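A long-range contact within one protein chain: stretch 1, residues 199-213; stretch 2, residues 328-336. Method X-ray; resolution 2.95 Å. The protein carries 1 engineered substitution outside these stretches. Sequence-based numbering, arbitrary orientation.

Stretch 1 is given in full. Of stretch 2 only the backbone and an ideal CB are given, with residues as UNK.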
# COMPACT_ATOMS: atom_id res chain seq x y z
N ASP A 199 10.66 -6.43 11.58
CA ASP A 199 11.80 -6.91 10.79
C ASP A 199 11.41 -7.98 9.76
O ASP A 199 10.45 -8.74 9.94
CB ASP A 199 12.93 -7.41 11.70
CG ASP A 199 12.45 -8.41 12.75
OD1 ASP A 199 11.97 -9.50 12.37
OD2 ASP A 199 12.56 -8.10 13.96
N LEU A 200 12.19 -8.03 8.68
CA LEU A 200 11.90 -8.86 7.52
C LEU A 200 13.24 -9.28 6.92
O LEU A 200 14.06 -8.42 6.60
CB LEU A 200 11.10 -8.05 6.50
CG LEU A 200 10.66 -8.66 5.17
CD1 LEU A 200 9.34 -9.38 5.32
CD2 LEU A 200 10.54 -7.57 4.13
N ASN A 201 13.45 -10.58 6.78
CA ASN A 201 14.69 -11.11 6.23
C ASN A 201 14.93 -10.61 4.80
O ASN A 201 14.03 -10.71 3.96
CB ASN A 201 14.71 -12.64 6.28
CG ASN A 201 16.11 -13.22 6.20
OD1 ASN A 201 16.85 -12.96 5.26
ND2 ASN A 201 16.48 -14.01 7.20
N PRO A 202 16.13 -10.06 4.52
CA PRO A 202 16.43 -9.55 3.18
C PRO A 202 16.49 -10.65 2.12
O PRO A 202 16.25 -10.37 0.94
CB PRO A 202 17.79 -8.88 3.36
CG PRO A 202 18.37 -9.47 4.58
CD PRO A 202 17.22 -9.79 5.47
N ALA A 203 16.80 -11.87 2.54
CA ALA A 203 16.71 -13.03 1.65
C ALA A 203 15.27 -13.18 1.17
O ALA A 203 15.02 -13.28 -0.03
CB ALA A 203 17.15 -14.30 2.36
N TYR A 204 14.33 -13.15 2.12
CA TYR A 204 12.92 -13.23 1.77
C TYR A 204 12.50 -12.05 0.90
O TYR A 204 11.82 -12.24 -0.11
CB TYR A 204 12.02 -13.35 3.01
CG TYR A 204 10.57 -13.30 2.63
CD1 TYR A 204 9.98 -14.36 1.94
CD2 TYR A 204 9.79 -12.18 2.91
CE1 TYR A 204 8.65 -14.31 1.55
CE2 TYR A 204 8.46 -12.12 2.52
CZ TYR A 204 7.90 -13.19 1.84
OH TYR A 204 6.59 -13.13 1.45
N PHE A 205 12.93 -10.85 1.27
CA PHE A 205 12.61 -9.65 0.50
C PHE A 205 12.98 -9.81 -0.98
O PHE A 205 12.14 -9.59 -1.86
CB PHE A 205 13.29 -8.41 1.10
CG PHE A 205 13.13 -7.16 0.27
CD1 PHE A 205 11.91 -6.49 0.23
CD2 PHE A 205 14.19 -6.66 -0.47
CE1 PHE A 205 11.76 -5.33 -0.54
CE2 PHE A 205 14.05 -5.51 -1.24
CZ PHE A 205 12.83 -4.85 -1.27
N HIS A 206 14.23 -10.20 -1.24
CA HIS A 206 14.73 -10.37 -2.61
C HIS A 206 13.96 -11.47 -3.34
O HIS A 206 13.47 -11.25 -4.44
CB HIS A 206 16.24 -10.66 -2.62
CG HIS A 206 16.87 -10.57 -3.97
ND1 HIS A 206 17.40 -9.39 -4.47
CD2 HIS A 206 17.05 -11.49 -4.94
CE1 HIS A 206 17.89 -9.60 -5.68
NE2 HIS A 206 17.69 -10.87 -5.99
N ILE A 207 13.86 -12.65 -2.72
CA ILE A 207 13.17 -13.80 -3.31
C ILE A 207 11.72 -13.47 -3.68
O ILE A 207 11.28 -13.76 -4.80
CB ILE A 207 13.23 -15.05 -2.39
CG1 ILE A 207 14.67 -15.56 -2.28
CG2 ILE A 207 12.30 -16.16 -2.90
CD1 ILE A 207 14.92 -16.47 -1.08
N ALA A 208 11.00 -12.84 -2.76
CA ALA A 208 9.61 -12.45 -2.98
C ALA A 208 9.49 -11.40 -4.09
O ALA A 208 8.70 -11.58 -5.02
CB ALA A 208 8.97 -11.94 -1.69
N SER A 209 10.28 -10.34 -3.99
CA SER A 209 10.21 -9.22 -4.95
C SER A 209 10.54 -9.66 -6.37
O SER A 209 9.87 -9.24 -7.31
CB SER A 209 11.14 -8.08 -4.52
OG SER A 209 10.83 -7.62 -3.22
N ALA A 210 11.56 -10.50 -6.51
CA ALA A 210 12.00 -10.98 -7.82
C ALA A 210 10.99 -11.94 -8.46
O ALA A 210 10.70 -11.84 -9.65
CB ALA A 210 13.37 -11.64 -7.72
N ASN A 211 10.46 -12.87 -7.66
CA ASN A 211 9.47 -13.83 -8.13
C ASN A 211 8.12 -13.19 -8.49
O ASN A 211 7.58 -13.45 -9.57
CB ASN A 211 9.27 -14.95 -7.11
CG ASN A 211 10.30 -16.05 -7.23
OD1 ASN A 211 10.12 -17.01 -7.99
ND2 ASN A 211 11.38 -15.94 -6.47
N ILE A 212 7.60 -12.35 -7.60
CA ILE A 212 6.27 -11.76 -7.79
C ILE A 212 6.24 -10.73 -8.92
O ILE A 212 5.44 -10.86 -9.86
CB ILE A 212 5.69 -11.18 -6.46
CG1 ILE A 212 5.55 -12.29 -5.41
CG2 ILE A 212 4.35 -10.52 -6.70
CD1 ILE A 212 5.48 -11.80 -3.97
N LEU A 213 7.13 -9.73 -8.85
CA LEU A 213 7.22 -8.71 -9.89
C LEU A 213 7.82 -9.23 -11.21
O LEU A 213 7.41 -8.80 -12.29
CB LEU A 213 8.03 -7.50 -9.41
CG LEU A 213 7.44 -6.36 -8.55
CD1 LEU A 213 6.15 -5.79 -9.14
CD2 LEU A 213 7.24 -6.78 -7.12
N UNK A 328 15.92 0.91 8.07
CA UNK A 328 15.04 1.42 7.02
C UNK A 328 14.75 0.37 5.94
O UNK A 328 15.29 0.42 4.83
CB UNK A 328 15.66 2.66 6.38
N UNK A 329 13.88 -0.58 6.28
CA UNK A 329 13.46 -1.63 5.37
C UNK A 329 12.00 -2.01 5.64
O UNK A 329 11.53 -1.88 6.77
CB UNK A 329 14.37 -2.85 5.51
N UNK A 330 11.27 -2.49 4.60
CA UNK A 330 9.85 -2.82 4.74
C UNK A 330 9.56 -3.80 5.87
O UNK A 330 10.27 -4.80 6.03
CB UNK A 330 9.33 -3.40 3.43
N UNK A 331 8.52 -3.51 6.65
CA UNK A 331 8.13 -4.35 7.78
C UNK A 331 7.42 -5.63 7.33
O UNK A 331 7.66 -6.70 7.89
CB UNK A 331 7.22 -3.56 8.73
N UNK A 332 6.56 -5.51 6.32
CA UNK A 332 5.80 -6.65 5.81
C UNK A 332 5.41 -6.50 4.33
O UNK A 332 5.42 -5.39 3.79
CB UNK A 332 4.54 -6.84 6.65
N UNK A 333 5.10 -7.62 3.71
CA UNK A 333 4.61 -7.68 2.33
C UNK A 333 3.32 -8.48 2.30
O UNK A 333 3.25 -9.56 2.88
CB UNK A 333 5.65 -8.30 1.40
N UNK A 334 2.30 -7.96 1.63
CA UNK A 334 1.06 -8.71 1.47
C UNK A 334 0.38 -8.52 0.12
O UNK A 334 0.50 -7.47 -0.50
CB UNK A 334 0.08 -8.31 2.58
N UNK A 335 -0.33 -9.56 -0.32
CA UNK A 335 -1.08 -9.52 -1.57
C UNK A 335 -2.56 -9.75 -1.31
O UNK A 335 -2.93 -10.62 -0.52
CB UNK A 335 -0.55 -10.56 -2.55
N UNK A 336 -3.43 -8.96 -1.97
CA UNK A 336 -4.86 -9.28 -1.94
C UNK A 336 -5.16 -10.44 -2.89
O UNK A 336 -4.82 -10.38 -4.07
CB UNK A 336 -5.70 -8.05 -2.31

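Position 328 lies beyond the reach of stretch 1, so the visible atoms hardly restrict the choice; the residue is Asp328.

At position 329 the backbone is extended (phi/psi -147/151°) and CA-to-CB points toward stretch 1, but the ideal CB has no neighbor there within 5.5 Å. A side chain must be long to bridge the gap, and an aromatic ring, Met, Gln or Arg could do so. The residue is His329, whose p rotamer (chi1 66°) brings the ring edge to the backbone of stretch 1: CE1 lies 3.4 Å from Leu200 N and 3.6 Å from Asp199 CA. His329 ND1 donates a weak hydrogen bond to the carbonyl O of position 330 (3.3 Å, 134°).

The ideal CB of position 330 is 4.4 Å from Leu200 CD2 and 5.0 Å from Phe205 CE1, an apolar setting suited to a compact side chain such as Val, Ala or Pro. Phi of -54° is compatible with proline, and Pro330 is found. Its CG meets Phe205 CE1 at 4.1 Å, and its CB lies 4.3 Å from Leu200 CD2.

Position 331 directs CA-to-CB away, although its ideal CB is 5.3 Å from Asp199 N. Small or polar residues would fit, and an acceptor could turn back toward that amide. In Asp331 the end of the side chain does come nearer, with OD1 3.8 Å from Asp199 N, too long for a hydrogen bond.

Position 332 also points away and leaves the choice broad; Phe332 adds little beyond its CA, 4.5 Å from Leu200 CD1.

Position 333 begins the strand and points toward the helix. Its ideal CB is 4.9 Å from Tyr204 CE2 and 5.5 Å from Leu200 CD1, with Phe205 and Ala208 farther along, so Leu, Ile or Met would suit. Leu333 is the most covered residue of stretch 2. Its CD1 packs 3.8 Å from Leu200 CD2 and approaches the edge of the Phe205 ring, whereas CD2 lies 3.9 Å from Ala208 CB and 4.4 Å from Tyr204 CE2.

Position 334 points away, so stretch 1 leaves the choice broad; Trp334 does not touch stretch 1, and its NE1 is hydrogen-bonded elsewhere in the structure.

Position 335 points toward the helix again, but nothing of stretch 1 lies within 5.5 Å of its ideal CB. The apolar side chain of Ile212 lies beyond, so Leu, Met or Phe would suit. Leu335 extends CD2 to 4.2 Å from Ile212 CG2.

Position 336 is out of reach; its phi of -77° permits the deposited Pro336.

Stretch 2 (328-336) DHPDFLWLP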
# COMPACT_ATOMS: atom_id res chain seq x y z
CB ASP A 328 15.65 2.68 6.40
CG ASP A 328 14.69 3.40 5.47
OD1 ASP A 328 13.46 3.18 5.57
OD2 ASP A 328 15.17 4.20 4.64
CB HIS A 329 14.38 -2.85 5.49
CG HIS A 329 14.31 -3.55 6.81
ND1 HIS A 329 13.45 -4.60 7.06
CD2 HIS A 329 15.00 -3.35 7.96
CE1 HIS A 329 13.62 -5.02 8.30
NE2 HIS A 329 14.55 -4.28 8.87
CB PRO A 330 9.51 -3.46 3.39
CG PRO A 330 10.47 -2.86 2.45
CD PRO A 330 11.74 -2.71 3.22
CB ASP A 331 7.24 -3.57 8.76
CG ASP A 331 8.05 -2.75 9.76
OD1 ASP A 331 9.12 -3.21 10.21
OD2 ASP A 331 7.60 -1.64 10.12
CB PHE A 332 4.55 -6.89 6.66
CG PHE A 332 3.74 -5.65 6.94
CD1 PHE A 332 2.91 -5.10 5.96
CD2 PHE A 332 3.80 -5.05 8.19
CE1 PHE A 332 2.16 -3.96 6.22
CE2 PHE A 332 3.05 -3.90 8.46
CZ PHE A 332 2.22 -3.36 7.48
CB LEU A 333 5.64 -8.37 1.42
CG LEU A 333 6.82 -7.65 0.76
CD1 LEU A 333 7.71 -6.90 1.74
CD2 LEU A 333 7.65 -8.66 -0.03
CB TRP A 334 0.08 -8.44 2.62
CG TRP A 334 -0.36 -7.01 2.77
CD1 TRP A 334 0.31 -6.01 3.41
CD2 TRP A 334 -1.58 -6.43 2.30
NE1 TRP A 334 -0.41 -4.85 3.36
CE2 TRP A 334 -1.58 -5.07 2.69
CE3 TRP A 334 -2.68 -6.93 1.58
CZ2 TRP A 334 -2.63 -4.20 2.38
CZ3 TRP A 334 -3.73 -6.06 1.28
CH2 TRP A 334 -3.69 -4.71 1.68
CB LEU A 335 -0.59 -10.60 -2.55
CG LEU A 335 0.89 -10.76 -2.87
CD1 LEU A 335 1.56 -11.69 -1.87
CD2 LEU A 335 1.05 -11.31 -4.27
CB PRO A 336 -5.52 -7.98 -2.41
CG PRO A 336 -4.49 -7.32 -3.25
CD PRO A 336 -3.16 -7.69 -2.67
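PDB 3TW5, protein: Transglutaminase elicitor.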